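Local coordinates for stage II sporulation E family protein (Thermanaerovibrio acidaminovorans, PDB 3RNR), which is of unknown function but is probably a metal-dependent serine/threonine protein phosphatase of the PP2C type, at residues Y12-D17 with A35-L40; G71-V76 with V91-V96; L86-V91 with S105-D110; V163-Y168 with D202-A207; D174-A179 with L206-L211. All blocks are in the same frame, centred on the assembly; numbering follows the deposited sequence. Where two conformers were deposited one is given.

Contact 1: residues Y12-D17 with A35-L40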
# COMPACT_ATOMS: atom_id res chain seq x y z
N TYR B 12 8.32 0.53 -0.84
CA TYR B 12 7.88 0.97 -2.16
C TYR B 12 6.73 1.95 -2.06
O TYR B 12 6.06 2.03 -1.03
CB TYR B 12 7.45 -0.23 -3.01
CG TYR B 12 6.27 -0.99 -2.43
CD1 TYR B 12 4.96 -0.54 -2.62
CD2 TYR B 12 6.47 -2.13 -1.68
CE1 TYR B 12 3.88 -1.24 -2.08
CE2 TYR B 12 5.40 -2.83 -1.15
CZ TYR B 12 4.12 -2.38 -1.34
OH TYR B 12 3.07 -3.08 -0.80
N CYS B 13 6.49 2.67 -3.15
CA CYS B 13 5.37 3.59 -3.24
C CYS B 13 4.81 3.55 -4.65
O CYS B 13 5.54 3.31 -5.62
CB CYS B 13 5.81 5.02 -2.90
SG CYS B 13 7.22 5.68 -3.88
N VAL B 14 3.51 3.76 -4.78
CA VAL B 14 2.89 3.74 -6.09
C VAL B 14 1.69 4.68 -6.11
O VAL B 14 0.99 4.83 -5.10
CB VAL B 14 2.50 2.29 -6.51
CG1 VAL B 14 1.75 1.58 -5.41
CG2 VAL B 14 1.67 2.30 -7.80
N VAL B 15 1.48 5.33 -7.24
CA VAL B 15 0.24 6.05 -7.50
C VAL B 15 -0.31 5.55 -8.82
O VAL B 15 0.45 5.28 -9.76
CB VAL B 15 0.44 7.59 -7.57
CG1 VAL B 15 0.81 8.15 -6.18
CG2 VAL B 15 1.53 7.97 -8.62
N VAL B 16 -1.63 5.43 -8.89
CA VAL B 16 -2.31 4.97 -10.10
C VAL B 16 -3.56 5.82 -10.32
O VAL B 16 -4.30 6.07 -9.38
CB VAL B 16 -2.78 3.51 -9.96
CG1 VAL B 16 -3.47 3.06 -11.23
CG2 VAL B 16 -1.59 2.57 -9.67
N ASP B 17 -3.80 6.26 -11.55
CA ASP B 17 -5.08 6.91 -11.84
C ASP B 17 -5.73 6.47 -13.14
O ASP B 17 -5.07 6.37 -14.17
CB ASP B 17 -4.96 8.43 -11.79
CG ASP B 17 -5.47 9.00 -10.48
OD1 ASP B 17 -4.67 9.60 -9.73
OD2 ASP B 17 -6.67 8.83 -10.21
N ALA B 35 -2.29 -5.37 -9.23
CA ALA B 35 -1.20 -6.14 -9.83
C ALA B 35 0.17 -5.59 -9.41
O ALA B 35 1.08 -6.34 -9.06
CB ALA B 35 -1.34 -6.19 -11.35
N SER B 36 0.33 -4.27 -9.43
CA SER B 36 1.62 -3.68 -9.09
C SER B 36 2.01 -3.94 -7.64
O SER B 36 3.18 -4.22 -7.35
CB SER B 36 1.65 -2.17 -9.41
OG SER B 36 0.70 -1.46 -8.64
N VAL B 37 1.04 -3.86 -6.72
CA VAL B 37 1.32 -4.12 -5.31
C VAL B 37 1.68 -5.58 -5.03
O VAL B 37 2.57 -5.87 -4.24
CB VAL B 37 0.14 -3.66 -4.38
CG1 VAL B 37 0.31 -4.22 -2.97
CG2 VAL B 37 0.07 -2.13 -4.34
N GLY B 38 1.00 -6.51 -5.70
CA GLY B 38 1.37 -7.91 -5.59
C GLY B 38 2.83 -8.15 -5.93
O GLY B 38 3.54 -8.89 -5.25
N VAL B 39 3.30 -7.51 -7.00
CA VAL B 39 4.70 -7.64 -7.42
C VAL B 39 5.63 -6.98 -6.40
O VAL B 39 6.60 -7.58 -5.95
CB VAL B 39 4.93 -7.02 -8.82
CG1 VAL B 39 6.42 -6.80 -9.07
CG2 VAL B 39 4.33 -7.91 -9.91
N LEU B 40 5.33 -5.75 -6.03
CA LEU B 40 6.17 -4.99 -5.10
C LEU B 40 6.27 -5.68 -3.74
O LEU B 40 7.35 -5.76 -3.15
CB LEU B 40 5.63 -3.57 -4.92
CG LEU B 40 5.65 -2.77 -6.23
CD1 LEU B 40 4.76 -1.53 -6.11
CD2 LEU B 40 7.08 -2.41 -6.58
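In the alpha-beta-alpha sandwich of the PP2C fold, strand 10-18 of one sheet is backed by helix 25-41, and segments 12-17 and 35-40 meet there nearly antiparallel, at 172°, with their axes 9.8 Å apart. Tyr12 and Leu40 carry most of the contact. The phenol ring lies over the last turn of the segment: Leu40 CB stands 3.6 Å from the centroid of the Tyr12 ring, almost on the normal, a CH-pi contact over the face. From there the leucine chain crosses the ring obliquely, and its CD1 comes 3.6 Å from Tyr12 CD1. Tyr12 CG sits between backbone N and carbonyl carbon (chi1 62°), which drops the ring onto the helix and sends its hydroxyl across Val37 at about a right angle. Two residues along the strand, Val14 points to the same side, its CG1 near Val37 CG2 at 4.2 Å and more loosely near Leu40 CD1. Val37 also packs on Val37 of the second subunit, and Tyr12 on its Ala3, so this layer reaches the dimer interface. Ser36 turns its hydroxyl back to the helix, mainly to Ala32 O, and meets the strand through Ser36 OG, 4.0 Å from Val14 CG2.

Contact 2: residues G71-V76 with V91-V96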
# COMPACT_ATOMS: atom_id res chain seq x y z
N GLY B 71 -8.00 2.56 -19.52
CA GLY B 71 -6.60 2.52 -19.12
C GLY B 71 -6.31 3.32 -17.88
O GLY B 71 -7.20 3.97 -17.33
N ALA B 72 -5.05 3.30 -17.44
CA ALA B 72 -4.64 4.06 -16.28
C ALA B 72 -3.23 4.56 -16.50
O ALA B 72 -2.53 4.05 -17.37
CB ALA B 72 -4.71 3.18 -15.02
N THR B 73 -2.81 5.54 -15.72
CA THR B 73 -1.41 5.99 -15.74
C THR B 73 -0.89 5.68 -14.35
O THR B 73 -1.68 5.52 -13.41
CB THR B 73 -1.28 7.49 -16.00
OG1 THR B 73 -2.06 8.21 -15.02
CG2 THR B 73 -1.82 7.83 -17.38
N MSE B 74 0.42 5.53 -14.20
CA MSE B 74 0.95 5.20 -12.88
C MSE B 74 2.41 5.58 -12.75
O MSE B 74 3.11 5.75 -13.75
CB MSE B 74 0.78 3.69 -12.62
CG MSE B 74 1.64 2.82 -13.52
SE MSE B 74 1.37 0.92 -13.17
CE MSE B 74 2.12 0.85 -11.38
N ALA B 75 2.88 5.71 -11.51
CA ALA B 75 4.30 5.86 -11.26
C ALA B 75 4.61 5.03 -10.02
O ALA B 75 3.80 4.99 -9.09
CB ALA B 75 4.67 7.33 -11.04
N VAL B 76 5.77 4.39 -10.01
CA VAL B 76 6.12 3.48 -8.92
C VAL B 76 7.61 3.57 -8.62
O VAL B 76 8.44 3.78 -9.52
CB VAL B 76 5.70 2.04 -9.27
CG1 VAL B 76 6.15 1.67 -10.66
CG2 VAL B 76 6.25 1.06 -8.25
N VAL B 91 4.43 5.36 -16.34
CA VAL B 91 3.81 5.31 -17.65
C VAL B 91 2.71 6.35 -17.69
O VAL B 91 1.81 6.36 -16.83
CB VAL B 91 3.20 3.91 -17.94
CG1 VAL B 91 2.46 3.91 -19.27
CG2 VAL B 91 4.30 2.82 -17.95
N GLY B 92 2.72 7.19 -18.71
CA GLY B 92 1.77 8.29 -18.76
C GLY B 92 2.27 9.57 -18.13
O GLY B 92 3.41 9.99 -18.36
N ASP B 93 1.35 10.31 -17.51
CA ASP B 93 1.66 11.62 -16.96
C ASP B 93 1.92 11.66 -15.45
O ASP B 93 2.01 12.75 -14.88
CB ASP B 93 0.59 12.64 -17.35
CG ASP B 93 -0.76 12.29 -16.78
OD1 ASP B 93 -0.91 11.13 -16.37
OD2 ASP B 93 -1.65 13.16 -16.74
N CYS B 94 1.94 10.51 -14.78
CA CYS B 94 2.38 10.50 -13.38
C CYS B 94 3.87 10.78 -13.34
O CYS B 94 4.58 10.54 -14.31
CB CYS B 94 2.07 9.16 -12.73
SG CYS B 94 0.33 8.85 -12.51
N ARG B 95 4.37 11.30 -12.22
CA ARG B 95 5.75 11.77 -12.19
C ARG B 95 6.54 11.20 -11.02
O ARG B 95 5.98 10.91 -9.96
CB ARG B 95 5.80 13.31 -12.17
CG ARG B 95 5.12 13.95 -13.38
CD ARG B 95 5.27 15.46 -13.43
NE ARG B 95 4.71 16.19 -12.28
CZ ARG B 95 3.41 16.39 -12.08
NH1 ARG B 95 2.50 15.88 -12.90
NH2 ARG B 95 3.01 17.09 -11.03
N VAL B 96 7.85 11.05 -11.22
CA VAL B 96 8.75 10.58 -10.18
C VAL B 96 9.79 11.65 -9.84
O VAL B 96 10.47 12.16 -10.74
CB VAL B 96 9.50 9.31 -10.62
CG1 VAL B 96 10.33 8.75 -9.44
CG2 VAL B 96 8.51 8.26 -11.15
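Two backbone hydrogen bonds of an antiparallel pair tie strand 72-80 to the end of strand 85-91, before the chain turns away at Gly92 toward strand 95-100 in the other sheet. The turn Val91-Gly92-Asp93-Cys94-Arg95 probably corresponds to the Val-Gly-Asp-Ser-Arg turn of PP2C phosphatases. Met74 (selenomethionine) N gives its proton to Val91 O at 3.1 Å, in the carbonyl plane, and Val91 N returns a straighter bond to Met74 O at 2.9 Å, nearly along the C=O axis. Both side chains of the pair point to the face lined by helix 46-63, where Val50 meets Val91 and Ala53 meets Met74. On the other face Thr73 leans into the turn, its CB 3.4 Å from Val91 O. Gly92, at phi 91° and psi -145°, brings its CA to 3.9 Å from Thr73 CG2. The hydroxyl of Thr73 and the OD1 of Asp93 lie 3.4 Å apart, at best a weak bond; the stronger partner of each is the hydroxyl of Tyr168. Gly92 N is satisfied by His111 ND1, and Val96 N by Ser108 OG. Cys94 turns its SG beside its own backbone N (chi1 -68°) and over the strand, 3.5 Å from Thr73 OG1, while Cys94 CB rests on Ala75 CB at 3.6 Å. Arg95 points away and pairs with Asp165. The hydroxyls of Tyr168 and, weakly, Thr73 around Asp93 OD1 would be expected to stabilise the ionised carboxylate.

Contact 3: residues L86-V91 with S105-D110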
# COMPACT_ATOMS: atom_id res chain seq x y z
N LEU B 86 17.72 3.03 -5.12
CA LEU B 86 16.41 3.40 -5.60
C LEU B 86 16.19 2.97 -7.05
O LEU B 86 17.06 3.18 -7.90
CB LEU B 86 16.27 4.92 -5.53
CG LEU B 86 15.07 5.56 -6.21
CD1 LEU B 86 13.78 5.18 -5.49
CD2 LEU B 86 15.23 7.07 -6.23
N GLU B 87 15.03 2.38 -7.33
CA GLU B 87 14.58 2.18 -8.71
C GLU B 87 13.19 2.78 -8.87
O GLU B 87 12.46 2.93 -7.90
CB GLU B 87 14.54 0.69 -9.07
CG GLU B 87 15.92 0.01 -9.05
CD GLU B 87 15.87 -1.33 -9.73
OE1 GLU B 87 15.17 -2.25 -9.24
OE2 GLU B 87 16.51 -1.46 -10.78
N TRP B 88 12.80 3.08 -10.11
CA TRP B 88 11.48 3.66 -10.34
C TRP B 88 11.01 3.39 -11.76
O TRP B 88 11.81 3.02 -12.64
CB TRP B 88 11.47 5.18 -10.05
CG TRP B 88 12.51 5.94 -10.85
CD1 TRP B 88 13.77 6.26 -10.45
CD2 TRP B 88 12.36 6.45 -12.18
NE1 TRP B 88 14.43 6.93 -11.46
CE2 TRP B 88 13.58 7.06 -12.53
CE3 TRP B 88 11.31 6.44 -13.12
CZ2 TRP B 88 13.79 7.67 -13.78
CZ3 TRP B 88 11.52 7.04 -14.36
CH2 TRP B 88 12.75 7.64 -14.68
N ALA B 89 9.71 3.52 -11.98
CA ALA B 89 9.16 3.40 -13.33
C ALA B 89 7.86 4.17 -13.42
O ALA B 89 7.16 4.34 -12.42
CB ALA B 89 8.97 1.93 -13.70
N SER B 90 7.53 4.64 -14.62
CA SER B 90 6.27 5.36 -14.78
C SER B 90 5.74 5.25 -16.20
O SER B 90 6.51 5.04 -17.14
CB SER B 90 6.40 6.82 -14.34
OG SER B 90 7.17 7.57 -15.25
N VAL B 91 4.43 5.36 -16.34
CA VAL B 91 3.81 5.31 -17.65
C VAL B 91 2.71 6.35 -17.69
O VAL B 91 1.81 6.36 -16.83
CB VAL B 91 3.20 3.91 -17.94
CG1 VAL B 91 2.46 3.91 -19.27
CG2 VAL B 91 4.30 2.82 -17.95
N SER B 105 13.68 16.65 -7.26
CA SER B 105 14.28 16.73 -8.58
C SER B 105 13.57 15.73 -9.48
O SER B 105 13.46 14.57 -9.13
CB SER B 105 15.78 16.39 -8.52
OG SER B 105 16.47 17.39 -7.81
N ARG B 106 13.12 16.18 -10.65
CA ARG B 106 12.35 15.34 -11.55
C ARG B 106 13.24 14.26 -12.14
O ARG B 106 14.34 14.56 -12.63
CB ARG B 106 11.76 16.20 -12.67
CG ARG B 106 11.03 15.42 -13.75
CD ARG B 106 9.58 15.27 -13.41
NE ARG B 106 8.83 14.53 -14.44
CZ ARG B 106 8.04 15.10 -15.36
NH1 ARG B 106 7.88 16.41 -15.39
NH2 ARG B 106 7.40 14.33 -16.23
N LEU B 107 12.86 13.00 -11.93
CA LEU B 107 13.47 11.84 -12.61
C LEU B 107 12.90 11.40 -13.95
O LEU B 107 13.63 10.99 -14.86
CB LEU B 107 13.60 10.64 -11.66
CG LEU B 107 14.28 10.96 -10.33
CD1 LEU B 107 14.33 9.71 -9.44
CD2 LEU B 107 15.68 11.56 -10.52
N SER B 108 11.57 11.40 -14.05
CA SER B 108 10.93 10.67 -15.13
C SER B 108 10.49 11.56 -16.28
O SER B 108 10.49 12.79 -16.15
CB SER B 108 9.68 9.99 -14.56
OG SER B 108 8.85 10.97 -13.94
N LEU B 109 10.06 10.93 -17.36
CA LEU B 109 9.58 11.64 -18.54
C LEU B 109 8.10 11.36 -18.66
O LEU B 109 7.64 10.26 -18.35
CB LEU B 109 10.28 11.12 -19.80
CG LEU B 109 10.19 12.04 -21.01
CD1 LEU B 109 11.08 13.25 -20.82
CD2 LEU B 109 10.57 11.30 -22.28
N ASP B 110 7.34 12.37 -19.10
CA ASP B 110 5.92 12.21 -19.42
C ASP B 110 5.78 11.47 -20.74
O ASP B 110 6.58 11.68 -21.65
CB ASP B 110 5.28 13.58 -19.63
CG ASP B 110 5.03 14.31 -18.34
OD1 ASP B 110 4.85 13.65 -17.30
OD2 ASP B 110 5.01 15.55 -18.38
O HOH W 1 5.75 8.71 -17.24
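Van der Waals packing on one indole makes up most of this contact. Trp88 CG lies between backbone N and carbonyl carbon (chi1 56°), which raises the ring from strand 85-91 toward the chain leaving strand 103-106. Leu107 CB stands 3.4 Å above the indole plane, offset toward the rim, and Leu107 CD1 reaches obliquely to the pyrrole side, 3.4 Å from Trp88 NE1. The six-membered ring takes the next residue: Ser108 CB is 3.5 Å from Trp88 CZ3, also obliquely. Leu86 CD2 adds a looser apolar contact to Leu107 CD1 at 4.3 Å, and Val96 of strand 95-100 packs on Trp88 as well.

The polar interactions lie toward the Ser90 end of the strand. Ser90 OG touches Ser108 CB and hydrogen-bonds to a water 2.7 Å away; Leu109 O, at the same distance from that water, is one of several acceptors within its reach, so the water can join the two segments. Ser108 OG accepts the N-H of Val96 in strand 95-100.

The charged interaction stays within segment 105-110. Arg106 NH2 forms a salt bridge to Asp110 OD1 at 2.8 Å, spanning three residues of the loop.

No backbone bond links the segments. Strand 85-91 belongs to the antiparallel sheet and strand 103-106 to the mixed one, so Trp88 bridges two stacked sheets, packing characteristic of the beta-sandwich core of PP2C phosphatases.

Contact 4: residues V163-Y168 with D202-A207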
# COMPACT_ATOMS: atom_id res chain seq x y z
N VAL B 163 3.81 11.08 -7.98
CA VAL B 163 2.73 12.07 -8.03
C VAL B 163 1.77 11.77 -9.18
O VAL B 163 2.23 11.54 -10.30
CB VAL B 163 3.29 13.45 -8.36
CG1 VAL B 163 2.21 14.51 -8.23
CG2 VAL B 163 4.46 13.77 -7.48
N SER B 164 0.47 11.75 -8.90
CA SER B 164 -0.56 11.75 -9.95
C SER B 164 -1.46 12.95 -9.75
O SER B 164 -2.14 13.07 -8.72
CB SER B 164 -1.40 10.48 -9.86
OG SER B 164 -2.50 10.52 -10.74
N ASP B 165 -1.30 13.93 -10.61
CA ASP B 165 -2.16 15.11 -10.73
C ASP B 165 -3.06 15.40 -11.93
O ASP B 165 -3.41 16.56 -12.11
CB ASP B 165 -1.51 16.36 -10.13
CG ASP B 165 -0.34 16.82 -10.92
OD1 ASP B 165 -0.10 16.22 -11.98
OD2 ASP B 165 0.30 17.80 -10.48
N GLY B 166 -3.21 14.46 -12.87
CA GLY B 166 -3.85 14.77 -14.14
C GLY B 166 -5.25 15.36 -14.01
O GLY B 166 -5.98 15.06 -13.08
N VAL B 167 -5.63 16.22 -14.95
CA VAL B 167 -6.94 16.87 -14.89
C VAL B 167 -8.07 15.85 -15.10
O VAL B 167 -9.20 16.07 -14.65
CB VAL B 167 -7.04 18.00 -15.94
CG1 VAL B 167 -6.92 17.43 -17.35
CG2 VAL B 167 -8.34 18.77 -15.78
N TYR B 168 -7.74 14.75 -15.78
CA TYR B 168 -8.70 13.72 -16.17
C TYR B 168 -9.19 12.85 -15.00
O TYR B 168 -10.06 11.99 -15.19
CB TYR B 168 -8.08 12.82 -17.25
CG TYR B 168 -6.76 12.18 -16.84
CD1 TYR B 168 -6.74 11.09 -15.98
CD2 TYR B 168 -5.55 12.68 -17.30
CE1 TYR B 168 -5.53 10.51 -15.58
CE2 TYR B 168 -4.33 12.10 -16.91
CZ TYR B 168 -4.34 11.02 -16.06
OH TYR B 168 -3.15 10.45 -15.67
N ASP B 202 -2.50 21.27 -6.11
CA ASP B 202 -3.02 21.16 -4.74
C ASP B 202 -3.82 19.88 -4.50
O ASP B 202 -3.88 19.38 -3.38
CB ASP B 202 -3.92 22.37 -4.42
CG ASP B 202 -3.13 23.62 -4.11
OD1 ASP B 202 -1.90 23.50 -3.89
OD2 ASP B 202 -3.73 24.71 -4.06
N ASN B 203 -4.45 19.36 -5.55
CA ASN B 203 -5.25 18.14 -5.42
C ASN B 203 -4.49 16.84 -5.75
O ASN B 203 -5.10 15.77 -5.89
CB ASN B 203 -6.58 18.24 -6.16
CG ASN B 203 -6.41 18.38 -7.66
OD1 ASN B 203 -5.29 18.47 -8.16
ND2 ASN B 203 -7.53 18.39 -8.39
N ALA B 204 -3.18 16.95 -5.94
CA ALA B 204 -2.37 15.80 -6.35
C ALA B 204 -2.47 14.61 -5.41
O ALA B 204 -2.62 14.77 -4.20
CB ALA B 204 -0.90 16.20 -6.50
N THR B 205 -2.38 13.40 -5.96
CA THR B 205 -2.25 12.20 -5.16
C THR B 205 -0.77 11.90 -5.02
O THR B 205 -0.03 11.95 -6.01
CB THR B 205 -3.00 11.00 -5.80
OG1 THR B 205 -4.41 11.27 -5.80
CG2 THR B 205 -2.77 9.73 -5.02
N LEU B 206 -0.32 11.61 -3.79
CA LEU B 206 1.10 11.53 -3.48
C LEU B 206 1.41 10.27 -2.71
O LEU B 206 0.62 9.83 -1.87
CB LEU B 206 1.53 12.72 -2.60
CG LEU B 206 1.36 14.15 -3.12
CD1 LEU B 206 1.86 15.13 -2.06
CD2 LEU B 206 2.11 14.35 -4.44
N ALA B 207 2.57 9.68 -3.00
CA ALA B 207 3.10 8.59 -2.20
C ALA B 207 4.60 8.74 -2.16
O ALA B 207 5.22 9.18 -3.14
CB ALA B 207 2.71 7.24 -2.77
O HOH W 2 -5.13 18.45 -10.78
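Strand 159-164 and strand 205-210 are joined tightly as far as the first loop residue of each, and come apart beyond. In the tight part Ser164 and Thr205 form a hydrogen-bonded antiparallel pair: Ser164 N donates to Thr205 O at 2.9 Å, in the carbonyl plane, and Thr205 N to Ser164 O at 2.8 Å, from 25° above the plane. Next to it Val163 and Leu206, a non-hydrogen-bonded pair, lie side by side and point the same way. Val163 CG1, anti to its backbone N, touches Leu206 CD2 at 3.8 Å and Ala204 CB beside it at 3.9 Å; Tyr200 packs on both Val163 and Leu206. Asp165 CB closes this part against Ala204 CB at 3.7 Å, its carboxylate turning to Arg95, in a salt bridge, and to Gln201 N. On the opposite face Ser164 and Thr205 lean on Val15 of the facing sheet, Ser164 OG bonding to Asp17 and Thr205 OG1 to Arg169 and Asp174.

The loose side begins at Asn203, which lies exposed and does not touch segment 163-168 directly; a water donates to Asp165 O and, at 2.6 Å, to Asn203 OD1, spanning the gap.

By family resemblance alone, Ser164-Asp165-Gly166 recalls the aspartate-glycine motif that helps bind metal in PP2C phosphatases, and Asp202-Asn203 resembles the aspartate-asparagine motif of that family; the contact probably frames the corresponding site.

Contact 5: residues D174-A179 with L206-L211. With EDO (1,2-ethanediol), chain Q.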
# COMPACT_ATOMS: atom_id res chain seq x y z
N ASP B 174 -8.81 11.24 -0.63
CA ASP B 174 -7.65 10.40 -0.34
C ASP B 174 -6.74 11.02 0.72
O ASP B 174 -7.10 11.99 1.37
CB ASP B 174 -6.90 10.00 -1.62
CG ASP B 174 -6.12 11.15 -2.24
OD1 ASP B 174 -5.37 10.89 -3.21
OD2 ASP B 174 -6.24 12.31 -1.76
N ARG B 175 -5.57 10.42 0.90
CA ARG B 175 -4.59 10.87 1.89
C ARG B 175 -3.20 10.63 1.30
O ARG B 175 -3.06 9.88 0.33
CB ARG B 175 -4.75 10.07 3.20
CG ARG B 175 -6.08 10.31 3.93
CD ARG B 175 -6.08 11.66 4.61
NE ARG B 175 -7.24 11.90 5.46
CZ ARG B 175 -8.42 12.33 5.01
NH1 ARG B 175 -8.61 12.55 3.72
NH2 ARG B 175 -9.42 12.54 5.85
N ILE B 176 -2.18 11.24 1.87
CA ILE B 176 -0.82 10.98 1.43
C ILE B 176 -0.35 9.64 2.01
O ILE B 176 -0.63 9.35 3.16
CB ILE B 176 0.11 12.08 1.91
CG1 ILE B 176 -0.41 13.44 1.43
CG2 ILE B 176 1.54 11.82 1.43
CD1 ILE B 176 0.26 14.63 2.09
N ALA B 177 0.32 8.81 1.22
CA ALA B 177 0.85 7.55 1.77
C ALA B 177 2.37 7.67 1.87
O ALA B 177 3.03 8.07 0.91
CB ALA B 177 0.46 6.37 0.87
N MSE B 178 2.94 7.32 3.02
CA MSE B 178 4.38 7.47 3.22
C MSE B 178 4.94 6.26 3.93
O MSE B 178 4.35 5.78 4.90
CB MSE B 178 4.70 8.69 4.10
CG MSE B 178 3.92 9.94 3.83
SE MSE B 178 4.35 11.27 5.23
CE MSE B 178 3.96 10.21 6.79
N ALA B 179 6.10 5.81 3.46
CA ALA B 179 6.87 4.79 4.15
C ALA B 179 8.12 5.46 4.71
O ALA B 179 8.94 5.95 3.94
CB ALA B 179 7.26 3.70 3.16
N LEU B 206 -0.32 11.61 -3.79
CA LEU B 206 1.10 11.53 -3.48
C LEU B 206 1.41 10.27 -2.71
O LEU B 206 0.62 9.83 -1.87
CB LEU B 206 1.53 12.72 -2.60
CG LEU B 206 1.36 14.15 -3.12
CD1 LEU B 206 1.86 15.13 -2.06
CD2 LEU B 206 2.11 14.35 -4.44
N ALA B 207 2.57 9.68 -3.00
CA ALA B 207 3.10 8.59 -2.20
C ALA B 207 4.60 8.74 -2.16
O ALA B 207 5.22 9.18 -3.14
CB ALA B 207 2.71 7.24 -2.77
N LEU B 208 5.20 8.39 -1.04
CA LEU B 208 6.63 8.61 -0.91
C LEU B 208 7.33 7.58 -0.04
O LEU B 208 6.72 6.97 0.84
CB LEU B 208 6.91 10.02 -0.40
CG LEU B 208 6.34 10.34 0.97
CD1 LEU B 208 7.43 10.22 2.02
CD2 LEU B 208 5.77 11.76 0.94
N VAL B 209 8.62 7.41 -0.26
CA VAL B 209 9.46 6.59 0.58
C VAL B 209 10.67 7.38 1.04
O VAL B 209 11.23 8.08 0.26
CB VAL B 209 9.95 5.34 -0.11
CG1 VAL B 209 10.83 4.53 0.81
CG2 VAL B 209 8.82 4.54 -0.63
N ILE B 210 11.02 7.28 2.30
CA ILE B 210 12.24 7.86 2.85
C ILE B 210 13.09 6.76 3.43
O ILE B 210 12.61 5.96 4.18
CB ILE B 210 11.97 8.83 3.98
CG1 ILE B 210 10.96 9.88 3.58
CG2 ILE B 210 13.24 9.49 4.42
CD1 ILE B 210 11.36 10.73 2.54
N LEU B 211 14.35 6.73 3.05
CA LEU B 211 15.25 5.72 3.52
C LEU B 211 15.50 5.86 5.03
O LEU B 211 15.81 6.93 5.47
CB LEU B 211 16.54 5.81 2.76
CG LEU B 211 17.60 4.81 3.14
CD1 LEU B 211 17.08 3.46 3.15
CD2 LEU B 211 18.75 4.88 2.25
C1 EDO Q . -7.38 15.17 0.14
O1 EDO Q . -8.35 14.62 -0.76
C2 EDO Q . -8.00 15.36 1.52
O2 EDO Q . -6.99 15.63 2.50
O HOH W 3 -2.37 11.81 -1.68
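Met178 (selenomethionine) lies alongside Leu208, both pointing the same way, with Met178 CB 3.8 Å from Leu208 CD1 and its CG against Leu208 CG. Leu208 CG occupies the crowded place between backbone N and carbonyl carbon (chi1 61°), which brings CD1 to Met178 CB and leaves CD2 beside Met178 CG; the end of Met178 bends away at chi3 and packs on Met178 of the second subunit. Ile176 CG2, anti to its own N, reaches Leu206 CB on the same face at 4.1 Å. The other face is small: Ala177 CB stands beside Ala207 CB, and Ala179 CB beside Val209 CG2. Val4 of strand 2-7 packs on Ala177, Ala179 and Ala207.

The backbone bonds are those of a parallel pair, each strand alternating as donor. Ala177 N gives to Leu206 O, the longest at 3.3 Å and from above the carbonyl plane. Leu208 N gives to Ala177 O and Ala179 N to Leu208 O, both at 2.9 Å, and Ile210 N to Ala179 O almost along its C=O axis.

At the strand start a water donates weakly to Arg175 O and accepts from Leu206 N at 2.9 Å. Arg175 folds back to place NH1 on Asp174 O, while its NH2 forms a salt bridge to the C-terminal Leu211 of the second subunit. An ethanediol, probably from crystallisation, bonds weakly to Asp174.

Strands 176-181 and 205-210 are parallel neighbours joined through helix 186-193 as a beta-alpha-beta crossover; Ile176 to Ala179 also pair antiparallel with a strand of the second subunit, continuing the sheet across the dimer, while strand 159-164 borders 205-210 on its other side.

In the fold
From the N terminus, contact 1 closes first, folding helix 25-41 back on strand 10-18. Contacts 2 and 3 then cross, sharing Val91: contact 2 closes the hairpin of strands 72-80 and 85-91 and reaches the start of strand 95-100, and contact 3 ties that hairpin to the chain after strand 103-106. Segment 174-179 lies in the loop that contact 4 closes, while contacts 4 and 5 both end on strand 205-210. Asp17 and Ser164 link contact 1 to contact 4, while Tyr168 joins contact 4 to contact 2. The contacts join the antiparallel sheet, helix 25-41 and the mixed sheet, and contact 5 carries the mixed sheet into the second subunit.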